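Local coordinates for protein octaprenyl-diphosphate synthase (PDB 4JXN) that probably makes all-trans-octaprenyl diphosphate, the side-chain precursor of isoprenoid quinones, by adding five isopentenyl units to farnesyl diphosphate with the help of magnesium, at residues A255-D258 against A259-A263; F264-R267 against T268-G272; L246-P249 against L250-V254. All coordinates share one frame; numbering follows the deposited sequence.

Contact 1: residues A255-D258 against A259-A263; sequences AKAD and AEERA
The guanidinium of Arg262 has the carbonyl oxygen of Ala257 over one face. Ala257 O sits above the centre of the group, 3.9 Å from Arg262 CZ, so it meets the flat side and not an N-H. The chain of Arg262 bends at its second and third torsions to fold back over the loop. The other flat groups are carboxylates. Those of Asp258 and Glu261 are turned 61° apart, and their side chains cross at about a right angle. Asp258 OD1 lies 3.1 Å from Glu261 CG. It accepts from Glu261 N at 2.7 Å, and the N-H comes in nearly along the C-O axis. The CG of Asp258 stands between its own backbone N and carbonyl carbon (chi1 64°), which swings OD1 over the first turn. Asp258 O accepts from Arg262 N, also at 2.7 Å, in the first backbone bond of the helix. Asp258 OD1 and Glu261 OE2 are like charges 3.9 Å apart. Glu261 OE1 has a hydrogen bond to His289 NE2, and OE2 a weak, long ion pair with Lys288 NZ; with the bonded N-H these probably ease the repulsion. Ala257 CB packs against the turn, 3.8 Å from Glu261 CB. This is a helix N-cap: Asp258 is the capping residue, and its carboxylate takes up an N-H of the first turn of helix 259-270.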
loop_
_atom_site.group_PDB
_atom_site.type_symbol
_atom_site.label_atom_id
_atom_site.label_comp_id
_atom_site.label_asym_id
_atom_site.label_seq_id
_atom_site.Cartn_x
_atom_site.Cartn_y
_atom_site.Cartn_z
ATOM N N ALA A 255 -17.871 -14.516 -27.094
ATOM C CA ALA A 255 -17.726 -13.801 -28.354
ATOM C C ALA A 255 -18.432 -14.468 -29.521
ATOM O O ALA A 255 -18.712 -13.814 -30.522
ATOM C CB ALA A 255 -16.249 -13.619 -28.681
ATOM N N LYS A 256 -18.729 -15.759 -29.401
ATOM C CA LYS A 256 -19.422 -16.491 -30.466
ATOM C C LYS A 256 -20.818 -16.983 -30.084
ATOM O O LYS A 256 -21.448 -17.755 -30.825
ATOM C CB LYS A 256 -18.546 -17.653 -30.905
ATOM C CG LYS A 256 -17.466 -17.197 -31.865
ATOM C CD LYS A 256 -16.247 -18.075 -31.758
ATOM C CE LYS A 256 -15.336 -17.930 -32.960
ATOM N NZ LYS A 256 -14.262 -18.948 -32.909
ATOM N N ALA A 257 -21.296 -16.512 -28.935
ATOM C CA ALA A 257 -22.577 -16.931 -28.391
ATOM C C ALA A 257 -23.733 -16.412 -29.236
ATOM O O ALA A 257 -23.868 -15.205 -29.441
ATOM C CB ALA A 257 -22.722 -16.433 -26.955
ATOM N N ASP A 258 -24.552 -17.338 -29.728
ATOM C CA ASP A 258 -25.880 -17.001 -30.232
ATOM C C ASP A 258 -26.797 -16.642 -29.056
ATOM O O ASP A 258 -26.371 -16.654 -27.889
ATOM C CB ASP A 258 -26.469 -18.165 -31.046
ATOM C CG ASP A 258 -26.707 -19.420 -30.206
ATOM O OD1 ASP A 258 -26.563 -19.365 -28.972
ATOM O OD2 ASP A 258 -27.033 -20.475 -30.786
ATOM N N ALA A 259 -28.054 -16.339 -29.367
ATOM C CA ALA A 259 -29.044 -15.959 -28.357
ATOM C C ALA A 259 -29.196 -17.016 -27.265
ATOM O O ALA A 259 -29.212 -16.694 -26.069
ATOM C CB ALA A 259 -30.381 -15.703 -29.026
ATOM N N GLU A 260 -29.313 -18.272 -27.686
ATOM C CA GLU A 260 -29.426 -19.404 -26.762
ATOM C C GLU A 260 -28.250 -19.421 -25.781
ATOM O O GLU A 260 -28.437 -19.501 -24.563
ATOM C CB GLU A 260 -29.478 -20.730 -27.546
ATOM C CG GLU A 260 -29.929 -21.930 -26.719
ATOM C CD GLU A 260 -29.551 -23.266 -27.342
ATOM O OE1 GLU A 260 -29.011 -24.130 -26.615
ATOM O OE2 GLU A 260 -29.785 -23.456 -28.556
ATOM N N GLU A 261 -27.039 -19.325 -26.325
ATOM C CA GLU A 261 -25.807 -19.397 -25.533
ATOM C C GLU A 261 -25.580 -18.147 -24.702
ATOM O O GLU A 261 -25.119 -18.228 -23.557
ATOM C CB GLU A 261 -24.611 -19.640 -26.448
ATOM C CG GLU A 261 -24.666 -20.996 -27.126
ATOM C CD GLU A 261 -23.547 -21.226 -28.114
ATOM O OE1 GLU A 261 -22.495 -20.556 -28.024
ATOM O OE2 GLU A 261 -23.720 -22.106 -28.977
ATOM N N ARG A 262 -25.910 -16.992 -25.273
ATOM C CA ARG A 262 -25.829 -15.741 -24.534
ATOM C C ARG A 262 -26.665 -15.837 -23.251
ATOM O O ARG A 262 -26.189 -15.494 -22.164
ATOM C CB ARG A 262 -26.272 -14.566 -25.418
ATOM C CG ARG A 262 -25.890 -13.185 -24.886
ATOM C CD ARG A 262 -25.360 -12.272 -25.995
ATOM N NE ARG A 262 -23.911 -12.418 -26.184
ATOM C CZ ARG A 262 -23.230 -12.054 -27.275
ATOM N NH1 ARG A 262 -21.910 -12.239 -27.314
ATOM N NH2 ARG A 262 -23.843 -11.514 -28.329
ATOM N N ALA A 263 -27.892 -16.340 -23.368
ATOM C CA ALA A 263 -28.782 -16.472 -22.208
ATOM C C ALA A 263 -28.141 -17.294 -21.116
ATOM O O ALA A 263 -28.224 -16.944 -19.932
ATOM C CB ALA A 263 -30.114 -17.083 -22.620
#

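Contact 2: residues F264-R267 against T268-G272; sequences FWVR and TIEKG
Thr268 and Arg267 touch and, with Val266, carry most of the contact; Phe264, one helical turn back, is the threonine's ring partner. The methyl CG2 of Thr268 lies over one face of the Phe264 ring, offset toward the rim. It is a CH-pi contact, 4.2 Å from CG2 to the ring centroid and 22° off the normal. The same methyl also lies over a face of the Arg267 guanidinium, with Arg267 NH2 4.0 Å from Thr268 CG2. One methyl thus serves two flat groups. Arg267 bends at its third torsion (70°), which brings the guanidinium back over the threonine; its NH2 forms a salt bridge with Asp278. Thr268 OG1 sits between its own backbone N and carbonyl carbon (chi1 51°), and from there it donates to Phe264 O at 2.8 Å. Thr268 N donates to the same oxygen at 3.2 Å, and the two donors reach it from opposite faces of the carbonyl plane. A valine in place of Thr268 would probably leave Phe264 O with the backbone N-H alone and lose the hydroxyl's hold on the methyl's position. Further on, the turns widen. Ile269 N makes a weak bond to Trp265 O, and Lys271 N a weak one, 3.1 Å, to Val266 O, five residues back in a pi-type turn. Val266 O also lies 3.3 Å from Glu270 CB. Gly272 then leaves the helix with positive phi. The chemistry implies that the threonine's polar arm is satisfied by the helix backbone, while its apolar arm packs on an aromatic ring and a paired cation.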
loop_
_atom_site.group_PDB
_atom_site.type_symbol
_atom_site.label_atom_id
_atom_site.label_comp_id
_atom_site.label_asym_id
_atom_site.label_seq_id
_atom_site.Cartn_x
_atom_site.Cartn_y
_atom_site.Cartn_z
ATOM N N PHE A 264 -27.484 -18.383 -21.514
ATOM C CA PHE A 264 -26.701 -19.177 -20.578
ATOM C C PHE A 264 -25.550 -18.354 -19.960
ATOM O O PHE A 264 -25.295 -18.459 -18.766
ATOM C CB PHE A 264 -26.132 -20.420 -21.270
ATOM C CG PHE A 264 -25.271 -21.264 -20.371
ATOM C CD1 PHE A 264 -25.854 -22.142 -19.469
ATOM C CD2 PHE A 264 -23.889 -21.170 -20.412
ATOM C CE1 PHE A 264 -25.076 -22.917 -18.630
ATOM C CE2 PHE A 264 -23.104 -21.939 -19.578
ATOM C CZ PHE A 264 -23.699 -22.814 -18.683
ATOM N N TRP A 265 -24.847 -17.553 -20.764
ATOM C CA TRP A 265 -23.739 -16.739 -20.237
ATOM C C TRP A 265 -24.250 -15.608 -19.356
ATOM O O TRP A 265 -23.743 -15.395 -18.259
ATOM C CB TRP A 265 -22.872 -16.167 -21.363
ATOM C CG TRP A 265 -22.129 -17.222 -22.118
ATOM C CD1 TRP A 265 -22.198 -17.475 -23.450
ATOM C CD2 TRP A 265 -21.221 -18.185 -21.576
ATOM N NE1 TRP A 265 -21.409 -18.539 -23.776
ATOM C CE2 TRP A 265 -20.777 -18.981 -22.645
ATOM C CE3 TRP A 265 -20.751 -18.458 -20.286
ATOM C CZ2 TRP A 265 -19.883 -20.044 -22.472
ATOM C CZ3 TRP A 265 -19.861 -19.498 -20.117
ATOM C CH2 TRP A 265 -19.433 -20.280 -21.208
ATOM N N VAL A 266 -25.264 -14.900 -19.846
ATOM C CA VAL A 266 -25.947 -13.839 -19.088
ATOM C C VAL A 266 -26.379 -14.302 -17.694
ATOM O O VAL A 266 -26.347 -13.532 -16.735
ATOM C CB VAL A 266 -27.199 -13.348 -19.852
ATOM C CG1 VAL A 266 -28.034 -12.406 -18.992
ATOM C CG2 VAL A 266 -26.808 -12.682 -21.175
ATOM N N ARG A 267 -26.761 -15.571 -17.596
ATOM C CA ARG A 267 -27.340 -16.141 -16.381
ATOM C C ARG A 267 -26.323 -16.607 -15.337
ATOM O O ARG A 267 -26.508 -16.375 -14.140
ATOM C CB ARG A 267 -28.243 -17.324 -16.773
ATOM C CG ARG A 267 -28.850 -18.101 -15.608
ATOM C CD ARG A 267 -29.966 -19.044 -16.066
ATOM N NE ARG A 267 -29.488 -20.194 -16.842
ATOM C CZ ARG A 267 -28.838 -21.247 -16.332
ATOM N NH1 ARG A 267 -28.447 -22.233 -17.134
ATOM N NH2 ARG A 267 -28.559 -21.328 -15.032
ATOM N N THR A 268 -25.285 -17.309 -15.783
ATOM C CA THR A 268 -24.320 -17.963 -14.881
ATOM C C THR A 268 -23.148 -17.055 -14.469
ATOM O O THR A 268 -22.351 -17.411 -13.589
ATOM C CB THR A 268 -23.732 -19.229 -15.541
ATOM O OG1 THR A 268 -23.250 -18.906 -16.854
ATOM C CG2 THR A 268 -24.785 -20.322 -15.660
ATOM N N ILE A 269 -23.056 -15.898 -15.123
ATOM C CA ILE A 269 -21.967 -14.944 -14.936
ATOM C C ILE A 269 -22.538 -13.625 -14.408
ATOM O O ILE A 269 -22.207 -13.205 -13.300
ATOM C CB ILE A 269 -21.206 -14.694 -16.266
ATOM C CG1 ILE A 269 -20.687 -16.013 -16.862
ATOM C CG2 ILE A 269 -20.063 -13.708 -16.067
ATOM C CD1 ILE A 269 -19.722 -16.777 -15.976
ATOM N N GLU A 270 -23.405 -12.983 -15.189
ATOM C CA GLU A 270 -23.962 -11.689 -14.791
ATOM C C GLU A 270 -25.061 -11.789 -13.726
ATOM O O GLU A 270 -25.215 -10.875 -12.918
ATOM C CB GLU A 270 -24.448 -10.920 -16.014
ATOM C CG GLU A 270 -23.308 -10.507 -16.929
ATOM C CD GLU A 270 -23.740 -9.528 -17.998
ATOM O OE1 GLU A 270 -24.957 -9.452 -18.276
ATOM O OE2 GLU A 270 -22.861 -8.838 -18.562
ATOM N N LYS A 271 -25.806 -12.893 -13.716
ATOM C CA LYS A 271 -26.786 -13.156 -12.653
ATOM C C LYS A 271 -26.237 -14.073 -11.554
ATOM O O LYS A 271 -26.821 -14.175 -10.477
ATOM C CB LYS A 271 -28.060 -13.768 -13.240
ATOM C CG LYS A 271 -28.945 -12.776 -13.971
ATOM C CD LYS A 271 -29.751 -11.925 -13.003
ATOM C CE LYS A 271 -30.827 -11.137 -13.729
ATOM N NZ LYS A 271 -30.260 -10.300 -14.823
ATOM N N GLY A 272 -25.136 -14.762 -11.831
ATOM C CA GLY A 272 -24.520 -15.653 -10.850
ATOM C C GLY A 272 -25.270 -16.942 -10.551
ATOM O O GLY A 272 -24.790 -17.762 -9.767
#

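Contact 3: residues L246-P249 against L250-V254; sequences LTMP and LIKAV
Lys252 and Met248 lie side by side, pointing the same way, one helical turn apart. The lysine starts at CB, which is 3.6 Å from Met248 O. CG keeps the same distance from that oxygen. The aliphatic part then runs out beside the methionine, and CE comes 4.1 Å from both Met248 CG and Met248 SD. At the tip the chain bends (chi4 -79°), and NZ forms a salt bridge with Glu170 of helix 170-196. The methionine leaves the backbone with CG anti to N (chi1 -176°) and then packs on Glu170 and Leu174 of the same helix.

The segment runs from Leu246 through the whole of helix 248-254, a short helix of the all-helical prenyl synthase fold. Thr247 holds the N-cap position, but its side chain makes no capping bond; OG1 has a weak hydrogen bond to Lys245 O. Thr247 O accepts from Ile251 N at 3.0 Å. Lys252 N donates to Met248 O in a straight bond, 168° at the hydrogen. Ala253 N follows to Pro249 O. Pro249 lies in the first turn of the helix, where its lack of an N-H costs no helix bond.

Leu250 and Ile251 pack against the residues before the helix. Leu250 CD1 is 3.8 Å from Thr247 OG1, and the two side chains cross obliquely. Leu250 CB touches Leu246 CD2 at 4.3 Å. Ile251 CG1 is the same distance from Leu246 CB, and its CD1 reaches the carbonyl oxygens of Thr247 and Leu246. Pro249 rests on Leu292 and Thr295 of helix 291-309.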
loop_
_atom_site.group_PDB
_atom_site.type_symbol
_atom_site.label_atom_id
_atom_site.label_comp_id
_atom_site.label_asym_id
_atom_site.label_seq_id
_atom_site.Cartn_x
_atom_site.Cartn_y
_atom_site.Cartn_z
ATOM N N LEU A 246 -13.988 -13.411 -15.910
ATOM C CA LEU A 246 -13.874 -13.604 -17.360
ATOM C C LEU A 246 -12.446 -13.913 -17.822
ATOM O O LEU A 246 -11.673 -13.026 -18.186
ATOM C CB LEU A 246 -14.459 -12.414 -18.129
ATOM C CG LEU A 246 -15.992 -12.332 -18.132
ATOM C CD1 LEU A 246 -16.444 -11.226 -19.073
ATOM C CD2 LEU A 246 -16.646 -13.654 -18.522
ATOM N N THR A 247 -12.131 -15.203 -17.770
ATOM C CA THR A 247 -10.940 -15.810 -18.345
ATOM C C THR A 247 -10.984 -15.703 -19.884
ATOM O O THR A 247 -12.045 -15.465 -20.472
ATOM C CB THR A 247 -10.916 -17.294 -17.916
ATOM O OG1 THR A 247 -11.402 -17.407 -16.575
ATOM C CG2 THR A 247 -9.566 -17.858 -17.947
ATOM N N MET A 248 -9.839 -15.865 -20.543
ATOM C CA MET A 248 -9.798 -15.759 -22.005
ATOM C C MET A 248 -10.656 -16.815 -22.712
ATOM O O MET A 248 -11.365 -16.489 -23.665
ATOM C CB MET A 248 -8.363 -15.837 -22.527
ATOM C CG MET A 248 -8.254 -15.623 -24.034
ATOM S SD MET A 248 -6.559 -15.457 -24.633
ATOM C CE MET A 248 -6.224 -13.743 -24.215
ATOM N N PRO A 249 -10.567 -18.085 -22.284
ATOM C CA PRO A 249 -11.451 -19.103 -22.882
ATOM C C PRO A 249 -12.938 -18.728 -22.838
ATOM O O PRO A 249 -13.682 -19.007 -23.792
ATOM C CB PRO A 249 -11.209 -20.333 -22.008
ATOM C CG PRO A 249 -9.867 -20.117 -21.399
ATOM C CD PRO A 249 -9.804 -18.643 -21.159
ATOM N N LEU A 250 -13.356 -18.075 -21.753
ATOM C CA LEU A 250 -14.746 -17.621 -21.617
ATOM C C LEU A 250 -15.056 -16.463 -22.539
ATOM O O LEU A 250 -16.145 -16.387 -23.104
ATOM C CB LEU A 250 -15.066 -17.256 -20.165
ATOM C CG LEU A 250 -14.952 -18.434 -19.189
ATOM C CD1 LEU A 250 -14.943 -17.942 -17.749
ATOM C CD2 LEU A 250 -16.077 -19.436 -19.402
ATOM N N ILE A 251 -14.094 -15.566 -22.712
ATOM C CA ILE A 251 -14.296 -14.424 -23.593
ATOM C C ILE A 251 -14.472 -14.875 -25.030
ATOM O O ILE A 251 -15.325 -14.361 -25.779
ATOM C CB ILE A 251 -13.098 -13.444 -23.529
ATOM C CG1 ILE A 251 -13.058 -12.747 -22.172
ATOM C CG2 ILE A 251 -13.186 -12.394 -24.635
ATOM C CD1 ILE A 251 -11.728 -12.101 -21.858
ATOM N N LYS A 252 -13.610 -15.795 -25.426
ATOM C CA LYS A 252 -13.640 -16.323 -26.769
ATOM C C LYS A 252 -14.924 -17.134 -27.021
ATOM O O LYS A 252 -15.434 -17.153 -28.144
ATOM C CB LYS A 252 -12.403 -17.187 -27.000
ATOM C CG LYS A 252 -11.117 -16.405 -27.208
ATOM C CD LYS A 252 -10.043 -17.303 -27.811
ATOM C CE LYS A 252 -8.708 -16.590 -27.989
ATOM N NZ LYS A 252 -8.695 -15.728 -29.200
ATOM N N ALA A 253 -15.438 -17.804 -25.984
ATOM C CA ALA A 253 -16.719 -18.534 -26.101
ATOM C C ALA A 253 -17.889 -17.569 -26.229
ATOM O O ALA A 253 -18.685 -17.655 -27.177
ATOM C CB ALA A 253 -16.929 -19.456 -24.916
ATOM N N VAL A 254 -17.967 -16.629 -25.292
ATOM C CA VAL A 254 -19.032 -15.628 -25.282
ATOM C C VAL A 254 -19.054 -14.850 -26.593
ATOM O O VAL A 254 -20.118 -14.581 -27.144
ATOM C CB VAL A 254 -18.887 -14.663 -24.089
ATOM C CG1 VAL A 254 -19.877 -13.509 -24.206
ATOM C CG2 VAL A 254 -19.076 -15.407 -22.764
#

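Overall arrangement
Along the chain the contacts run in the order 3, 1, 2. Contact 3 takes in helix 248-254 and the two residues before it, contact 1 the loop and N-cap that follow, and contact 2 the chain from there to Gly272. Their centres lie 11 to 13 Å apart. Trp265 of contact 2 joins all three. Its CG is 3.6 Å from Val254 CG2, and its CD1 is 3.7 Å from Ala257 CB. Arg262 NH1 of contact 1 also comes 3.0 Å from Val254 O. Burial grows from contact 1, on the surface, to contact 3. All are structural packing within the all-helical fold, centred about 19 to 31 Å from the chain's centre; no ligand or metal takes part.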